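Local coordinates for PHD finger protein 14 (Danio rerio, PDB 7D86) that reads histone H3 through two PHD fingers and an intervening zinc knuckle, preferring the unmodified tail, and represses PDGFRA expression, at residues 129-134 against 156-161; 124-129 against 142-147; 146-151 against 183-188; 163-168 against 196-201; 73-78 against 92-97. All coordinates share one frame; numbering follows the deposited sequence.

Contact 1. Residues 129-134 against 156-161; sequences KECSLC and FFHVTC. With ZN (zinc ion), chain D.
One face of the Phe-156 ring carries the side chain of Lys-129. Lys-129 CD lies 3.6 Å from Phe-156 CE2 as a CH-pi contact, and Lys-129 NZ beyond it makes an off-centre cation-pi contact, 4.2 Å from the centroid of the Phe-156 ring. The bend at chi2 (-73°) places Lys-129 CD over that face. The Phe-157 ring meets Ser-132 OG at its edge, while Leu-133 runs beside Phe-157 in the same direction and sets CD1 3.6 Å from Phe-157 CB. The imidazole of His-158 has Cys-134 SG at its edge, in plane, and Cys-131 CB arriving obliquely. His-158 ND1 binds the zinc ion at 2.1 Å, and the sulfurs of Cys-131, Cys-134 and Cys-161 complete this site of the second PHD finger; His-158 NE2, on the far side of the ring, is hydrogen-bonded to Thr-142 O, which fixes the ring's rotation. Around the metal, Cys-131 SG accepts two backbone N-H groups, from His-158 N at 3.3 Å (165°) and from Leu-133 N. Phe-156 O is gripped twice by one residue, by Ser-132 N at 2.9 Å and by Ser-132 OG at 2.8 Å, from opposite faces of the carbonyl plane. The N-H groups directed at Cys-131 SG probably spread the negative charge of the zinc-bound sulfur, while NE2's bond to a carbonyl would make His-158 a stronger ligand.

Contact 2. Residues 124-129 against 142-147; sequences SKYGAK and TGVCIS
Tyr-126 and Val-144 cross obliquely, with Val-144 CG2 3.5 Å from Tyr-126 CD1 and approaching the ring neither squarely over its face nor at its edge. Val-144 holds CG1 anti to its backbone N (chi1 175°), with CG2 beside that nitrogen and against the tyrosine. Lys-125 touches the same methyl with its CB, at 4.0 Å from Val-144 CG2, before its chain leads off. At the other end Lys-129 CB faces Cys-145 CB at 4.0 Å, and Cys-145 in turn touches the zinc ligand Cys-131. Between these two packed ends the backbones do the work. Residues 125-128 form a type II beta turn, closed by Ala-128 N to Lys-125 O, with Gly-127 in the third position at a phi of 72°. The turn is fastened to the loop ahead of strand 145-147, part of the second PHD finger, where that strand pairs antiparallel with strand 156-158. Gly-127 N donates to Gly-143 O at 2.7 Å, in the carbonyl plane and nearly straight (170°). Gly-143 O also meets Tyr-126 CA in a CA-H...O contact of 3.4 Å. A water lies 2.9 Å from Gly-143 O and 2.6 Å from Lys-129 O, well placed to link the two segments, though it has more acceptors in reach than protons to give. Beyond Val-144 CG2, the Tyr-126 ring also packs on Glu-76 and Leu-77 of the zinc knuckle, while Val-144 pairs its backbone with Leu-77.

Contact 3. Residues 146-151 against 183-188; sequences ISCDAG and AYCKQH. With ZN (zinc ion), chain B.
The second zinc site of the second PHD finger joins Cys-148 to Cys-185 and His-188, with Cys-153 as the fourth ligand. The zinc ion lies 2.3 Å from Cys-148 SG and 2.1 Å from His-188 ND1. Cys-148 SG, anti to its backbone N (chi1 172°), also accepts N-H from Cys-185 N at 3.2 Å and, within its own segment, from Ala-150 N; both bonds are nearly straight. Asp-149 and Ala-183 share two hydrogen bonds: Asp-149 N donates to Ala-183 O at 2.6 Å, and Asp-149 OD2, met on its anti side, accepts from Ala-183 N at 2.8 Å. The Tyr-184 ring turns its edge to the 148-150 backbone, with Asp-149 C in the ring plane, Ala-150 N 3.6 Å from Tyr-184 CD1, and Cys-148 SG also at the edge. Ala-150 CB packs on Tyr-184 CD1 and lies 3.7 Å from His-188 CB. An alanine in place of Tyr-184 would probably leave the Asp-149 to Ala-150 peptide without its aromatic flank and open a gap beside Ala-150 CB. Farther in, Ile-146 CD1 reaches Ala-183 CB at 4.0 Å, next to Leu-168. Two N-H donors on Cys-148 SG are likely to ease the negative charge of the zinc-bound sulfur, and the Asp-149 bonds tie the ligand-bearing loop to the end of strand 181-183.

Contact 4. Residues 163-168 against 196-201; sequences QREGLL and WKRKNY
Arg-164 sits over one face of the Tyr-201 ring in the tight half of the contact: Arg-164 CA stands 3.6 Å above the ring centre, 3° off the normal, and Arg-164 CG comes 3.4 Å from Tyr-201 CE2. Tyr-201 CG, anti to its backbone N (chi1 -174°), carries the ring toward Arg-164. Gln-163 crosses the tyrosine at about a right angle, its OE1 at the ring edge, while its NE2 is hydrogen-bonded to Cys-13 O. An alanine at Tyr-201 would probably take the ring from over Arg-164 CA, CB and CG and open a gap between the two helices. Helix 159-164 of the second PHD finger packs on helix 191-204 and ends in a Schellman motif at Gly-166, where a side chain would collide with Arg-198 CG. Looser is the charged side: Glu-165 OE1 sits over one face of the Arg-198 guanidinium, 3.7 Å from NE, a long salt bridge with no N-H aimed at the oxygen, and Glu-165 has a firmer partner in Arg-194. The guanidinium of Arg-164 turns away to Glu-135 and to Leu-133 O. Lys-197 NZ donates to Leu-168 O at 2.8 Å from above the carbonyl plane, and a water links Lys-197 NZ to Gly-166 O.

Contact 5. Residues 73-78 against 92-97; sequences PSCELC and RWVHVV. With ZN (zinc ion), chain C.
Cys-75 and Cys-78 from one segment and His-95 from the other converge on a zinc ion, 2.4 Å from Cys-75 SG and 2.0 Å from His-95 ND1, with Cys-98 as fourth ligand. Cys-78 SG lies at the edge of the imidazole, while Cys-75 CB approaches it obliquely. The next shell is backbone: Cys-75 SG accepts from His-95 N at 3.3 Å (163°) and from Leu-77 N, and Glu-76 N donates to Trp-93 O at 2.9 Å. On the imidazole's far side His-95 NE2 is hydrogen-bonded to Asp-82 O, which holds the ring's rotation. This is the C2HC zinc knuckle between the two PHD fingers, with His-95 at the N-cap of helix 96-101. Apolar contacts flank it. Pro-73 CB sits over one face of the Trp-93 indole, 3.5 Å from Trp-93 CG, and Leu-77 CG rests 3.9 Å from Val-94 CG1. Outermost, a water bridges the two segments, accepting from Trp-93 N and lying within hydrogen-bonding distance of Ser-74 O and Glu-76 OE2. The bend at Glu-76 chi2 (-60°) sets its CD against the aliphatic part of Arg-92, OE2 being 3.3 Å from Arg-92 CD; the charged ends stay farther apart, Glu-76 OE1 4.2 Å from Arg-92 NE.

Contacts 1, 3 and 5 are partly buried and organised round zinc, each placing a cysteine sulfur under two backbone N-H groups; contact 2 lies at the surface and relies on a turn, a water and a few apolar contacts. Contact 4, also partly buried, has no metal and packs a helix end against helix 191-204, its charged side chains toward solvent. Strand 145-147 serves contacts 2 and 3 and pairs with strand 156-158 of contact 1, whose helix 159-164 runs on into contact 4. Contact 5 belongs to the knuckle; it meets contact 2 through Leu-77 and Val-144, and contact 1 where Thr-160 touches Cys-78, joining knuckle and second finger.

Contact 1. Residues 129-134 against 156-161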
# COMPACT_ATOMS: atom_id res chain seq x y z
N LYS A 129 16.28 -8.37 1.37
CA LYS A 129 16.69 -7.25 2.20
C LYS A 129 16.04 -7.35 3.58
O LYS A 129 15.06 -8.07 3.77
CB LYS A 129 16.30 -5.91 1.55
CG LYS A 129 17.03 -5.62 0.24
CD LYS A 129 18.48 -5.26 0.51
CE LYS A 129 19.36 -5.49 -0.71
NZ LYS A 129 18.79 -4.88 -1.94
N GLU A 130 16.60 -6.61 4.53
CA GLU A 130 16.01 -6.51 5.86
C GLU A 130 15.31 -5.17 6.00
O GLU A 130 15.90 -4.12 5.71
CB GLU A 130 17.06 -6.68 6.96
CG GLU A 130 16.50 -6.42 8.36
CD GLU A 130 17.45 -6.82 9.47
OE1 GLU A 130 18.65 -7.02 9.18
OE2 GLU A 130 17.00 -6.93 10.63
N CYS A 131 14.05 -5.21 6.41
CA CYS A 131 13.29 -3.98 6.61
C CYS A 131 13.78 -3.27 7.86
O CYS A 131 13.81 -3.85 8.95
CB CYS A 131 11.80 -4.29 6.72
SG CYS A 131 10.79 -2.87 7.20
N SER A 132 14.16 -2.00 7.71
CA SER A 132 14.67 -1.24 8.84
C SER A 132 13.57 -0.65 9.71
O SER A 132 13.87 -0.09 10.77
CB SER A 132 15.56 -0.10 8.33
OG SER A 132 14.83 0.76 7.47
N LEU A 133 12.30 -0.77 9.29
CA LEU A 133 11.19 -0.16 10.02
C LEU A 133 10.27 -1.17 10.70
O LEU A 133 9.25 -0.76 11.26
CB LEU A 133 10.37 0.71 9.07
CG LEU A 133 11.12 1.91 8.50
CD1 LEU A 133 10.24 2.63 7.49
CD2 LEU A 133 11.52 2.82 9.63
N CYS A 134 10.60 -2.46 10.66
CA CYS A 134 9.66 -3.48 11.14
C CYS A 134 9.44 -3.37 12.64
O CYS A 134 10.39 -3.25 13.42
CB CYS A 134 10.17 -4.88 10.77
SG CYS A 134 9.21 -5.72 9.48
N PHE A 156 16.13 0.56 3.41
CA PHE A 156 15.15 -0.40 2.93
C PHE A 156 14.03 -0.61 3.95
O PHE A 156 14.26 -0.64 5.16
CB PHE A 156 15.80 -1.75 2.62
CG PHE A 156 16.84 -1.66 1.55
CD1 PHE A 156 16.48 -1.44 0.23
CD2 PHE A 156 18.18 -1.79 1.86
CE1 PHE A 156 17.45 -1.34 -0.77
CE2 PHE A 156 19.15 -1.70 0.86
CZ PHE A 156 18.77 -1.47 -0.45
N PHE A 157 12.81 -0.79 3.43
CA PHE A 157 11.65 -1.03 4.29
C PHE A 157 10.53 -1.64 3.47
O PHE A 157 10.44 -1.43 2.25
CB PHE A 157 11.17 0.27 4.96
CG PHE A 157 11.48 1.51 4.17
CD1 PHE A 157 10.81 1.78 2.99
CD2 PHE A 157 12.41 2.43 4.64
CE1 PHE A 157 11.10 2.94 2.26
CE2 PHE A 157 12.69 3.59 3.92
CZ PHE A 157 12.03 3.84 2.73
N HIS A 158 9.66 -2.39 4.14
CA HIS A 158 8.44 -2.85 3.50
C HIS A 158 7.58 -1.65 3.14
O HIS A 158 7.62 -0.61 3.81
CB HIS A 158 7.63 -3.76 4.44
CG HIS A 158 8.33 -5.03 4.79
ND1 HIS A 158 8.73 -5.33 6.07
CD2 HIS A 158 8.69 -6.09 4.02
CE1 HIS A 158 9.31 -6.52 6.08
NE2 HIS A 158 9.30 -7.00 4.85
N VAL A 159 6.77 -1.80 2.09
CA VAL A 159 5.90 -0.71 1.66
C VAL A 159 4.94 -0.31 2.77
O VAL A 159 4.71 0.88 3.01
CB VAL A 159 5.14 -1.10 0.38
CG1 VAL A 159 4.17 0.02 -0.01
CG2 VAL A 159 6.12 -1.39 -0.75
N THR A 160 4.35 -1.30 3.46
CA THR A 160 3.38 -0.99 4.50
C THR A 160 4.04 -0.46 5.76
O THR A 160 3.42 0.32 6.50
CB THR A 160 2.53 -2.22 4.81
OG1 THR A 160 3.38 -3.36 5.00
CG2 THR A 160 1.56 -2.50 3.66
N CYS A 161 5.28 -0.87 6.04
CA CYS A 161 6.02 -0.29 7.15
C CYS A 161 6.33 1.17 6.87
O CYS A 161 6.18 2.02 7.76
CB CYS A 161 7.29 -1.10 7.41
SG CYS A 161 7.01 -2.78 8.09
ZN ZN D . 8.86 -4.13 7.78

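Contact 2. Residues 124-129 against 142-147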
# COMPACT_ATOMS: atom_id res chain seq x y z
N SER A 124 12.04 -13.59 -7.04
CA SER A 124 13.44 -13.76 -6.66
C SER A 124 13.89 -12.72 -5.64
O SER A 124 14.99 -12.85 -5.10
CB SER A 124 14.33 -13.70 -7.90
OG SER A 124 14.32 -12.40 -8.47
N LYS A 125 13.08 -11.69 -5.38
CA LYS A 125 13.45 -10.66 -4.41
C LYS A 125 13.00 -10.98 -2.99
O LYS A 125 13.44 -10.30 -2.06
CB LYS A 125 12.86 -9.30 -4.80
CG LYS A 125 13.24 -8.80 -6.18
CD LYS A 125 14.68 -8.33 -6.23
CE LYS A 125 15.05 -7.91 -7.64
NZ LYS A 125 16.51 -7.73 -7.78
N TYR A 126 12.13 -11.98 -2.79
CA TYR A 126 11.59 -12.24 -1.46
C TYR A 126 12.71 -12.51 -0.47
O TYR A 126 13.59 -13.34 -0.73
CB TYR A 126 10.63 -13.44 -1.48
CG TYR A 126 9.30 -13.25 -2.19
CD1 TYR A 126 9.14 -12.33 -3.22
CD2 TYR A 126 8.19 -14.02 -1.82
CE1 TYR A 126 7.91 -12.17 -3.86
CE2 TYR A 126 6.97 -13.87 -2.46
CZ TYR A 126 6.83 -12.95 -3.48
OH TYR A 126 5.61 -12.82 -4.11
N GLY A 127 12.68 -11.81 0.66
CA GLY A 127 13.67 -12.01 1.70
C GLY A 127 15.06 -11.49 1.41
O GLY A 127 15.97 -11.75 2.20
N ALA A 128 15.26 -10.76 0.31
CA ALA A 128 16.60 -10.32 -0.07
C ALA A 128 17.15 -9.24 0.85
O ALA A 128 18.36 -9.17 1.08
CB ALA A 128 16.61 -9.82 -1.51
N LYS A 129 16.28 -8.37 1.37
CA LYS A 129 16.69 -7.25 2.20
C LYS A 129 16.04 -7.35 3.58
O LYS A 129 15.06 -8.07 3.77
CB LYS A 129 16.30 -5.91 1.55
CG LYS A 129 17.03 -5.62 0.24
CD LYS A 129 18.48 -5.26 0.51
CE LYS A 129 19.36 -5.49 -0.71
NZ LYS A 129 18.79 -4.88 -1.94
N THR A 142 11.14 -10.72 5.59
CA THR A 142 10.10 -11.35 4.79
C THR A 142 9.70 -10.42 3.65
O THR A 142 9.92 -9.21 3.70
CB THR A 142 8.86 -11.67 5.63
OG1 THR A 142 8.24 -10.45 6.04
CG2 THR A 142 9.22 -12.51 6.85
N GLY A 143 9.11 -11.01 2.62
CA GLY A 143 8.56 -10.22 1.56
C GLY A 143 9.63 -9.43 0.83
O GLY A 143 10.80 -9.82 0.77
N VAL A 144 9.22 -8.30 0.28
CA VAL A 144 10.06 -7.49 -0.59
C VAL A 144 10.12 -6.08 -0.02
O VAL A 144 9.08 -5.50 0.31
CB VAL A 144 9.52 -7.49 -2.03
CG1 VAL A 144 10.34 -6.54 -2.91
CG2 VAL A 144 9.57 -8.89 -2.62
N CYS A 145 11.33 -5.55 0.13
CA CYS A 145 11.51 -4.18 0.58
C CYS A 145 11.66 -3.25 -0.61
O CYS A 145 12.12 -3.65 -1.69
CB CYS A 145 12.75 -4.06 1.47
SG CYS A 145 12.58 -4.76 3.11
N ILE A 146 11.27 -1.99 -0.41
CA ILE A 146 11.61 -0.91 -1.32
C ILE A 146 12.66 -0.06 -0.62
O ILE A 146 12.94 -0.26 0.57
CB ILE A 146 10.39 -0.04 -1.69
CG1 ILE A 146 9.81 0.59 -0.41
CG2 ILE A 146 9.36 -0.86 -2.48
CD1 ILE A 146 8.66 1.52 -0.67
N SER A 147 13.21 0.91 -1.33
CA SER A 147 14.24 1.76 -0.77
C SER A 147 13.84 3.22 -0.86
O SER A 147 12.93 3.60 -1.60
CB SER A 147 15.58 1.57 -1.46
OG SER A 147 16.52 2.53 -0.98
O HOH W 1 13.02 -8.69 2.25

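Contact 3. Residues 146-151 against 183-188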
# COMPACT_ATOMS: atom_id res chain seq x y z
N ILE A 146 11.27 -1.99 -0.41
CA ILE A 146 11.61 -0.91 -1.32
C ILE A 146 12.66 -0.06 -0.62
O ILE A 146 12.94 -0.26 0.57
CB ILE A 146 10.39 -0.04 -1.69
CG1 ILE A 146 9.81 0.59 -0.41
CG2 ILE A 146 9.36 -0.86 -2.48
CD1 ILE A 146 8.66 1.52 -0.67
N SER A 147 13.21 0.91 -1.33
CA SER A 147 14.24 1.76 -0.77
C SER A 147 13.84 3.22 -0.86
O SER A 147 12.93 3.60 -1.60
CB SER A 147 15.58 1.57 -1.46
OG SER A 147 16.52 2.53 -0.98
N CYS A 148 14.56 4.05 -0.10
CA CYS A 148 14.37 5.49 -0.17
C CYS A 148 14.74 5.99 -1.55
O CYS A 148 15.69 5.50 -2.18
CB CYS A 148 15.22 6.19 0.90
SG CYS A 148 15.26 8.00 0.80
N ASP A 149 14.00 6.97 -2.04
CA ASP A 149 14.18 7.47 -3.40
C ASP A 149 14.98 8.77 -3.47
O ASP A 149 15.12 9.34 -4.55
CB ASP A 149 12.82 7.67 -4.07
CG ASP A 149 12.21 6.35 -4.50
OD1 ASP A 149 12.94 5.52 -5.08
OD2 ASP A 149 11.01 6.13 -4.23
N ALA A 150 15.52 9.24 -2.35
CA ALA A 150 16.32 10.46 -2.35
C ALA A 150 17.75 10.13 -2.72
O ALA A 150 18.33 9.17 -2.20
CB ALA A 150 16.26 11.15 -0.98
N GLY A 151 18.32 10.93 -3.62
CA GLY A 151 19.67 10.71 -4.11
C GLY A 151 20.02 9.26 -4.39
O GLY A 151 19.32 8.59 -5.15
N ALA A 183 9.08 6.99 -2.34
CA ALA A 183 9.18 6.90 -0.90
C ALA A 183 10.53 7.43 -0.43
O ALA A 183 11.55 7.22 -1.09
CB ALA A 183 9.02 5.46 -0.42
N TYR A 184 10.52 8.08 0.73
CA TYR A 184 11.72 8.63 1.36
C TYR A 184 11.87 8.05 2.76
O TYR A 184 10.88 7.90 3.48
CB TYR A 184 11.66 10.15 1.47
CG TYR A 184 11.70 10.93 0.17
CD1 TYR A 184 12.51 10.53 -0.88
CD2 TYR A 184 10.93 12.07 0.02
CE1 TYR A 184 12.54 11.26 -2.07
CE2 TYR A 184 10.96 12.81 -1.14
CZ TYR A 184 11.76 12.40 -2.19
OH TYR A 184 11.75 13.13 -3.34
N CYS A 185 13.10 7.77 3.16
CA CYS A 185 13.30 7.37 4.54
C CYS A 185 13.00 8.55 5.46
O CYS A 185 12.78 9.68 5.01
CB CYS A 185 14.73 6.87 4.76
SG CYS A 185 15.96 8.20 4.62
N LYS A 186 13.01 8.30 6.77
CA LYS A 186 12.69 9.36 7.72
C LYS A 186 13.67 10.53 7.62
O LYS A 186 13.29 11.68 7.82
CB LYS A 186 12.70 8.82 9.15
CG LYS A 186 11.62 7.79 9.45
CD LYS A 186 11.70 7.36 10.90
CE LYS A 186 10.79 6.17 11.18
NZ LYS A 186 10.90 5.71 12.59
N GLN A 187 14.93 10.24 7.31
CA GLN A 187 15.90 11.34 7.24
C GLN A 187 15.63 12.26 6.06
O GLN A 187 15.94 13.46 6.13
CB GLN A 187 17.32 10.78 7.17
CG GLN A 187 18.40 11.83 7.37
CD GLN A 187 19.80 11.26 7.27
OE1 GLN A 187 19.99 10.12 6.86
NE2 GLN A 187 20.78 12.06 7.64
N HIS A 188 15.04 11.75 4.99
CA HIS A 188 14.89 12.50 3.75
C HIS A 188 13.46 12.91 3.44
O HIS A 188 13.22 13.54 2.41
CB HIS A 188 15.47 11.69 2.59
CG HIS A 188 16.95 11.46 2.72
ND1 HIS A 188 17.53 10.22 2.54
CD2 HIS A 188 17.96 12.31 3.01
CE1 HIS A 188 18.83 10.32 2.72
NE2 HIS A 188 19.12 11.58 3.00
ZN ZN B . 16.86 8.26 2.47

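Contact 4. Residues 163-168 against 196-201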
# COMPACT_ATOMS: atom_id res chain seq x y z
N GLN A 163 4.52 2.98 4.87
CA GLN A 163 3.22 3.66 4.89
C GLN A 163 2.87 4.09 6.30
O GLN A 163 2.37 5.20 6.52
CB GLN A 163 2.13 2.74 4.32
CG GLN A 163 0.78 3.43 4.15
CD GLN A 163 -0.34 2.47 3.78
OE1 GLN A 163 -0.39 1.34 4.26
NE2 GLN A 163 -1.25 2.92 2.92
N ARG A 164 3.13 3.22 7.27
CA ARG A 164 2.80 3.50 8.67
C ARG A 164 3.58 4.70 9.18
O ARG A 164 3.07 5.49 9.99
CB ARG A 164 3.10 2.26 9.52
CG ARG A 164 2.88 2.42 11.00
CD ARG A 164 3.44 1.23 11.77
NE ARG A 164 4.89 1.33 11.90
CZ ARG A 164 5.75 0.46 11.39
NH1 ARG A 164 5.32 -0.61 10.73
NH2 ARG A 164 7.06 0.64 11.55
N GLU A 165 4.81 4.87 8.72
CA GLU A 165 5.64 5.98 9.15
C GLU A 165 5.42 7.25 8.32
O GLU A 165 6.14 8.24 8.54
CB GLU A 165 7.12 5.57 9.10
CG GLU A 165 7.50 4.52 10.13
CD GLU A 165 7.41 5.04 11.56
OE1 GLU A 165 7.49 6.27 11.76
OE2 GLU A 165 7.24 4.22 12.49
N GLY A 166 4.46 7.24 7.40
CA GLY A 166 4.14 8.43 6.63
C GLY A 166 5.12 8.71 5.51
O GLY A 166 5.31 9.87 5.13
N LEU A 167 5.76 7.68 4.97
CA LEU A 167 6.89 7.85 4.06
C LEU A 167 6.53 7.66 2.58
O LEU A 167 7.38 7.93 1.72
CB LEU A 167 8.01 6.88 4.44
CG LEU A 167 8.49 7.00 5.89
CD1 LEU A 167 9.60 6.00 6.15
CD2 LEU A 167 8.99 8.42 6.16
N LEU A 168 5.32 7.21 2.26
CA LEU A 168 4.93 6.96 0.88
C LEU A 168 4.27 8.20 0.31
O LEU A 168 3.40 8.80 0.94
CB LEU A 168 3.97 5.77 0.78
CG LEU A 168 4.42 4.44 1.38
CD1 LEU A 168 3.36 3.37 1.13
CD2 LEU A 168 5.77 4.01 0.79
N TRP A 196 0.92 14.42 8.57
CA TRP A 196 -0.50 14.14 8.36
C TRP A 196 -0.72 12.72 7.86
O TRP A 196 -1.78 12.13 8.12
CB TRP A 196 -1.15 15.17 7.42
CG TRP A 196 -0.69 15.15 5.99
CD1 TRP A 196 0.21 15.99 5.40
CD2 TRP A 196 -1.15 14.26 4.95
NE1 TRP A 196 0.34 15.68 4.06
CE2 TRP A 196 -0.48 14.62 3.77
CE3 TRP A 196 -2.06 13.21 4.92
CZ2 TRP A 196 -0.69 13.95 2.56
CZ3 TRP A 196 -2.27 12.55 3.73
CH2 TRP A 196 -1.58 12.92 2.56
N LYS A 197 0.27 12.12 7.18
CA LYS A 197 0.11 10.72 6.78
C LYS A 197 0.18 9.78 7.98
O LYS A 197 -0.61 8.84 8.08
CB LYS A 197 1.16 10.33 5.74
CG LYS A 197 0.96 11.00 4.40
CD LYS A 197 2.21 10.86 3.53
CE LYS A 197 1.98 11.50 2.18
NZ LYS A 197 3.25 11.58 1.39
N ARG A 198 1.13 10.01 8.89
CA ARG A 198 1.18 9.19 10.10
C ARG A 198 -0.11 9.33 10.90
O ARG A 198 -0.63 8.34 11.43
CB ARG A 198 2.38 9.58 10.96
CG ARG A 198 3.72 9.18 10.39
CD ARG A 198 4.86 9.65 11.28
NE ARG A 198 4.95 8.87 12.51
CZ ARG A 198 5.73 9.19 13.54
NH1 ARG A 198 6.48 10.28 13.49
NH2 ARG A 198 5.75 8.42 14.62
N LYS A 199 -0.64 10.55 10.97
CA LYS A 199 -1.89 10.78 11.69
C LYS A 199 -3.05 10.02 11.04
O LYS A 199 -3.84 9.37 11.73
CB LYS A 199 -2.18 12.28 11.76
CG LYS A 199 -3.50 12.62 12.43
CD LYS A 199 -3.74 14.12 12.50
CE LYS A 199 -5.08 14.44 13.13
NZ LYS A 199 -5.17 14.01 14.55
N ASN A 200 -3.15 10.09 9.72
CA ASN A 200 -4.26 9.41 9.04
C ASN A 200 -4.11 7.90 9.09
O ASN A 200 -5.11 7.18 9.20
CB ASN A 200 -4.38 9.89 7.60
CG ASN A 200 -5.05 11.23 7.49
OD1 ASN A 200 -5.36 11.86 8.50
ND2 ASN A 200 -5.29 11.69 6.26
N TYR A 201 -2.87 7.39 9.03
CA TYR A 201 -2.67 5.96 9.22
C TYR A 201 -3.18 5.51 10.58
O TYR A 201 -3.88 4.50 10.69
CB TYR A 201 -1.19 5.61 9.06
CG TYR A 201 -0.94 4.12 9.10
CD1 TYR A 201 -0.97 3.36 7.94
CD2 TYR A 201 -0.67 3.47 10.30
CE1 TYR A 201 -0.74 2.00 7.97
CE2 TYR A 201 -0.45 2.11 10.34
CZ TYR A 201 -0.48 1.37 9.17
OH TYR A 201 -0.25 0.02 9.22
O HOH W 2 5.65 11.59 3.14

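Contact 5. Residues 73-78 against 92-97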
# COMPACT_ATOMS: atom_id res chain seq x y z
N PRO A 73 -6.37 -12.45 4.23
CA PRO A 73 -5.14 -12.90 3.59
C PRO A 73 -3.91 -12.29 4.25
O PRO A 73 -3.99 -11.36 5.04
CB PRO A 73 -5.31 -12.39 2.15
CG PRO A 73 -6.04 -11.10 2.33
CD PRO A 73 -6.98 -11.31 3.51
N SER A 74 -2.77 -12.88 3.92
CA SER A 74 -1.47 -12.26 4.14
C SER A 74 -0.93 -11.77 2.81
O SER A 74 -1.27 -12.31 1.75
CB SER A 74 -0.48 -13.25 4.77
OG SER A 74 -0.89 -13.60 6.09
N CYS A 75 -0.10 -10.74 2.85
CA CYS A 75 0.52 -10.22 1.64
C CYS A 75 1.75 -11.03 1.28
O CYS A 75 2.54 -11.41 2.16
CB CYS A 75 0.89 -8.74 1.82
SG CYS A 75 1.53 -7.96 0.33
N GLU A 76 1.92 -11.30 -0.01
CA GLU A 76 3.13 -11.97 -0.46
C GLU A 76 4.37 -11.10 -0.30
O GLU A 76 5.49 -11.62 -0.36
CB GLU A 76 3.00 -12.39 -1.93
CG GLU A 76 1.91 -13.44 -2.17
CD GLU A 76 2.17 -14.72 -1.39
OE1 GLU A 76 3.29 -15.27 -1.50
OE2 GLU A 76 1.26 -15.17 -0.66
N LEU A 77 4.20 -9.80 -0.09
CA LEU A 77 5.30 -8.86 -0.20
C LEU A 77 5.64 -8.14 1.09
O LEU A 77 6.60 -7.36 1.11
CB LEU A 77 5.00 -7.81 -1.28
CG LEU A 77 4.61 -8.30 -2.67
CD1 LEU A 77 4.19 -7.10 -3.53
CD2 LEU A 77 5.75 -9.06 -3.34
N CYS A 78 4.89 -8.37 2.17
CA CYS A 78 5.10 -7.65 3.41
C CYS A 78 4.39 -8.41 4.53
O CYS A 78 3.52 -9.25 4.26
CB CYS A 78 4.56 -6.21 3.33
SG CYS A 78 2.78 -6.12 3.63
N ARG A 92 -2.74 -15.89 -4.97
CA ARG A 92 -2.32 -15.36 -3.68
C ARG A 92 -2.77 -13.90 -3.59
O ARG A 92 -3.50 -13.41 -4.44
CB ARG A 92 -0.81 -15.54 -3.51
CG ARG A 92 -0.42 -17.02 -3.47
CD ARG A 92 1.07 -17.23 -3.22
NE ARG A 92 1.42 -18.65 -3.23
CZ ARG A 92 1.64 -19.34 -4.34
NH1 ARG A 92 1.95 -20.63 -4.27
NH2 ARG A 92 1.55 -18.75 -5.52
N TRP A 93 -2.33 -13.21 -2.54
CA TRP A 93 -2.84 -11.89 -2.22
C TRP A 93 -1.69 -10.93 -1.97
O TRP A 93 -0.65 -11.30 -1.41
CB TRP A 93 -3.77 -11.95 -1.00
CG TRP A 93 -4.97 -12.79 -1.27
CD1 TRP A 93 -5.09 -14.15 -1.11
CD2 TRP A 93 -6.23 -12.34 -1.77
NE1 TRP A 93 -6.36 -14.56 -1.48
CE2 TRP A 93 -7.08 -13.47 -1.88
CE3 TRP A 93 -6.73 -11.08 -2.12
CZ2 TRP A 93 -8.39 -13.37 -2.33
CZ3 TRP A 93 -8.03 -10.99 -2.57
CH2 TRP A 93 -8.85 -12.12 -2.67
N VAL A 94 -1.87 -9.68 -2.40
CA VAL A 94 -0.94 -8.60 -2.11
C VAL A 94 -1.73 -7.34 -1.77
O VAL A 94 -2.84 -7.13 -2.26
CB VAL A 94 0.02 -8.33 -3.30
CG1 VAL A 94 0.96 -9.51 -3.51
CG2 VAL A 94 -0.76 -8.04 -4.57
N HIS A 95 -1.14 -6.48 -0.94
CA HIS A 95 -1.71 -5.15 -0.73
C HIS A 95 -1.75 -4.38 -2.04
O HIS A 95 -0.82 -4.45 -2.86
CB HIS A 95 -0.89 -4.34 0.29
CG HIS A 95 -0.97 -4.85 1.68
ND1 HIS A 95 0.09 -5.47 2.31
CD2 HIS A 95 -1.99 -4.85 2.58
CE1 HIS A 95 -0.27 -5.83 3.52
NE2 HIS A 95 -1.53 -5.46 3.72
N VAL A 96 -2.82 -3.61 -2.23
CA VAL A 96 -2.82 -2.62 -3.31
C VAL A 96 -1.61 -1.70 -3.16
O VAL A 96 -0.92 -1.40 -4.14
CB VAL A 96 -4.14 -1.83 -3.31
CG1 VAL A 96 -4.02 -0.60 -4.19
CG2 VAL A 96 -5.30 -2.72 -3.75
N VAL A 97 -1.32 -1.26 -1.94
CA VAL A 97 -0.22 -0.31 -1.77
C VAL A 97 1.12 -0.97 -2.09
O VAL A 97 1.99 -0.36 -2.71
CB VAL A 97 -0.25 0.30 -0.35
CG1 VAL A 97 0.20 -0.68 0.71
CG2 VAL A 97 0.58 1.57 -0.31
ZN ZN C . 1.88 -5.95 1.56
O HOH W 3 -1.00 -14.18 0.04